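Local coordinates for uncharacterized HTH-type transcriptional regulator SAR2349 (Staphylococcus aureus, PDB 4EM2), which probably binds DNA as a MarR-family transcription factor and binds several molecules of salicylate, at residues L34-E37 and F38-F42. Residues are numbered along the deposited sequence; the frame is centred on the assembly and turned at random.
Sequences LSQE and FFNSF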
ATOM      1  N   LEU A  34     -27.263 -10.247  -8.263  1.00 51.73           N
ATOM      2  CA  LEU A  34     -26.890  -9.572  -7.035  1.00 47.71           C
ATOM      3  C   LEU A  34     -25.372  -9.725  -6.832  1.00 46.09           C
ATOM      4  O   LEU A  34     -24.699  -8.783  -6.409  1.00 44.61           O
ATOM      5  CB  LEU A  34     -27.637 -10.172  -5.836  1.00 47.31           C
ATOM      6  CG  LEU A  34     -27.388  -9.523  -4.462  1.00 46.26           C
ATOM      7  CD1 LEU A  34     -27.739  -8.058  -4.496  1.00 47.20           C
ATOM      8  CD2 LEU A  34     -28.233 -10.205  -3.414  1.00 46.64           C
ATOM      9  N   SER A  35     -24.831 -10.901  -7.146  1.00 43.17           N
ATOM     10  CA  SER A  35     -23.403 -11.129  -6.967  1.00 40.95           C
ATOM     11  C   SER A  35     -22.567 -10.202  -7.874  1.00 39.20           C
ATOM     12  O   SER A  35     -21.508  -9.762  -7.484  1.00 38.97           O
ATOM     13  CB  SER A  35     -23.052 -12.607  -7.203  1.00 40.83           C
ATOM     14  OG  SER A  35     -23.461 -13.049  -8.484  1.00 41.55           O
ATOM     15  N   GLN A  36     -23.058  -9.904  -9.063  1.00 37.10           N
ATOM     16  CA  GLN A  36     -22.355  -9.016  -9.971  1.00 38.31           C
ATOM     17  C   GLN A  36     -22.348  -7.566  -9.453  1.00 37.12           C
ATOM     18  O   GLN A  36     -21.313  -6.913  -9.405  1.00 34.14           O
ATOM     19  CB  GLN A  36     -23.005  -9.050 -11.354  1.00 39.11           C
ATOM     20  CG  GLN A  36     -22.310  -8.185 -12.351  1.00 43.21           C
ATOM     21  CD  GLN A  36     -21.829  -8.951 -13.590  1.00 45.30           C
ATOM     22  OE1 GLN A  36     -20.629  -9.250 -13.734  1.00 44.64           O
ATOM     23  NE2 GLN A  36     -22.767  -9.268 -14.490  1.00 44.55           N
ATOM     24  N   GLU A  37     -23.518  -7.075  -9.050  1.00 37.34           N
ATOM     25  CA  GLU A  37     -23.637  -5.713  -8.552  1.00 36.32           C
ATOM     26  C   GLU A  37     -22.809  -5.589  -7.259  1.00 34.04           C
ATOM     27  O   GLU A  37     -22.179  -4.559  -6.991  1.00 34.21           O
ATOM     28  CB  GLU A  37     -25.108  -5.366  -8.320  1.00 39.07           C
ATOM     29  CG  GLU A  37     -25.294  -3.991  -7.685  1.00 43.08           C
ATOM     30  CD  GLU A  37     -26.759  -3.644  -7.461  1.00 46.50           C
ATOM     31  OE1 GLU A  37     -27.528  -4.558  -7.077  1.00 47.65           O
ATOM     32  OE2 GLU A  37     -27.134  -2.456  -7.656  1.00 47.11           O
ATOM     33  N   PHE A  38     -22.812  -6.668  -6.490  1.00 30.44           N
ATOM     34  CA  PHE A  38     -22.074  -6.798  -5.251  1.00 29.15           C
ATOM     35  C   PHE A  38     -20.550  -6.621  -5.528  1.00 30.08           C
ATOM     36  O   PHE A  38     -19.898  -5.733  -4.947  1.00 30.51           O
ATOM     37  CB  PHE A  38     -22.340  -8.176  -4.638  1.00 26.16           C
ATOM     38  CG  PHE A  38     -21.429  -8.524  -3.476  1.00 28.66           C
ATOM     39  CD1 PHE A  38     -21.431  -7.757  -2.301  1.00 26.15           C
ATOM     40  CD2 PHE A  38     -20.577  -9.625  -3.554  1.00 26.82           C
ATOM     41  CE1 PHE A  38     -20.613  -8.070  -1.242  1.00 25.57           C
ATOM     42  CE2 PHE A  38     -19.759  -9.954  -2.502  1.00 27.76           C
ATOM     43  CZ  PHE A  38     -19.772  -9.155  -1.306  1.00 27.07           C
ATOM     44  N   PHE A  39     -19.984  -7.443  -6.406  1.00 28.44           N
ATOM     45  CA  PHE A  39     -18.546  -7.315  -6.711  1.00 28.21           C
ATOM     46  C   PHE A  39     -18.271  -5.947  -7.314  1.00 28.12           C
ATOM     47  O   PHE A  39     -17.284  -5.305  -6.975  1.00 27.43           O
ATOM     48  CB  PHE A  39     -18.055  -8.387  -7.687  1.00 27.09           C
ATOM     49  CG  PHE A  39     -17.553  -9.639  -7.004  1.00 27.33           C
ATOM     50  CD1 PHE A  39     -18.434 -10.678  -6.702  1.00 26.42           C
ATOM     51  CD2 PHE A  39     -16.237  -9.739  -6.611  1.00 25.35           C
ATOM     52  CE1 PHE A  39     -17.988 -11.828  -5.997  1.00 25.87           C
ATOM     53  CE2 PHE A  39     -15.776 -10.840  -5.922  1.00 27.78           C
ATOM     54  CZ  PHE A  39     -16.686 -11.921  -5.609  1.00 25.97           C
ATOM     55  N   ASN A  40     -19.159  -5.484  -8.171  1.00 27.06           N
ATOM     56  CA  ASN A  40     -18.919  -4.188  -8.799  1.00 30.02           C
ATOM     57  C   ASN A  40     -18.865  -3.066  -7.792  1.00 29.49           C
ATOM     58  O   ASN A  40     -18.108  -2.115  -7.965  1.00 29.19           O
ATOM     59  CB  ASN A  40     -20.011  -3.834  -9.815  1.00 33.53           C
ATOM     60  CG  ASN A  40     -19.961  -4.693 -11.062  1.00 37.57           C
ATOM     61  OD1 ASN A  40     -19.058  -5.520 -11.256  1.00 40.56           O
ATOM     62  ND2 ASN A  40     -20.953  -4.502 -11.929  1.00 39.97           N
ATOM     63  N   SER A  41     -19.696  -3.176  -6.751  1.00 29.17           N
ATOM     64  CA  SER A  41     -19.772  -2.118  -5.750  1.00 29.72           C
ATOM     65  C   SER A  41     -18.434  -1.864  -5.079  1.00 29.94           C
ATOM     66  O   SER A  41     -18.129  -0.698  -4.745  1.00 31.70           O
ATOM     67  CB  SER A  41     -20.844  -2.396  -4.675  1.00 26.27           C
ATOM     68  OG  SER A  41     -20.437  -3.437  -3.799  1.00 25.42           O
ATOM     69  N   PHE A  42     -17.640  -2.906  -4.866  1.00 27.25           N
ATOM     70  CA  PHE A  42     -16.343  -2.658  -4.226  1.00 28.55           C
ATOM     71  C   PHE A  42     -15.144  -2.631  -5.196  1.00 29.12           C
ATOM     72  O   PHE A  42     -14.151  -1.923  -4.931  1.00 29.55           O
ATOM     73  CB  PHE A  42     -16.083  -3.606  -3.028  1.00 26.18           C
ATOM     74  CG  PHE A  42     -16.188  -5.087  -3.340  1.00 28.14           C
ATOM     75  CD1 PHE A  42     -15.122  -5.787  -3.906  1.00 25.07           C
ATOM     76  CD2 PHE A  42     -17.341  -5.809  -2.969  1.00 27.39           C
ATOM     77  CE1 PHE A  42     -15.193  -7.192  -4.107  1.00 26.55           C
ATOM     78  CE2 PHE A  42     -17.416  -7.207  -3.162  1.00 26.64           C
ATOM     79  CZ  PHE A  42     -16.325  -7.900  -3.740  1.00 25.33           C
TER
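Phe38 N donates to Leu34 O at 2.8 Å, the shortest of the backbone bonds that join these two turns of helix. One residue on, Ser35 O accepts a bond from Phe39 N at 3.0 Å, almost straight with an N-H...O angle of 169°, and has the edge of the Phe39 ring beside it, CD1 lying 3.3 Å from Ser35 O and near the ring plane. An aromatic C-H edge, slightly positive, suits a carbonyl oxygen better than the electron-rich face would. Phe38 CB also lies 3.4 Å from Ser35 O. The same i to i+4 pattern runs on through Asn40 N to Gln36 O and Ser41 N to Glu37 O, the last noticeably bent at 139°.

Ser41 adds a side-chain bond: with chi1 at 72° its hydroxyl bends back along the helix, and OG donates to Phe38 O at 2.6 Å. A small hydroxyl can thus be satisfied by its own helix on an exposed face. Gln36 and Asn40, one turn apart, suit the same kind of surface; their amide planes are turned only modestly against each other, but they meet only loosely, Gln36 CG lying 3.9 Å from Asn40 ND2.

Phe38 and Phe42 serve the apolar side. Phe42 CE2 stands 3.5 Å above one face of the Phe38 ring, offset toward its rim, while Phe39 O lies over the centre of the Phe42 ring. Phe38 rests on Val163 and Ile167, and Phe42 on Met164, of helix 154-174. This is an amphipathic alpha-helix, packing here against the C-terminal helix of the MarR-type fold, a family in which the terminal helices usually build the dimerization region.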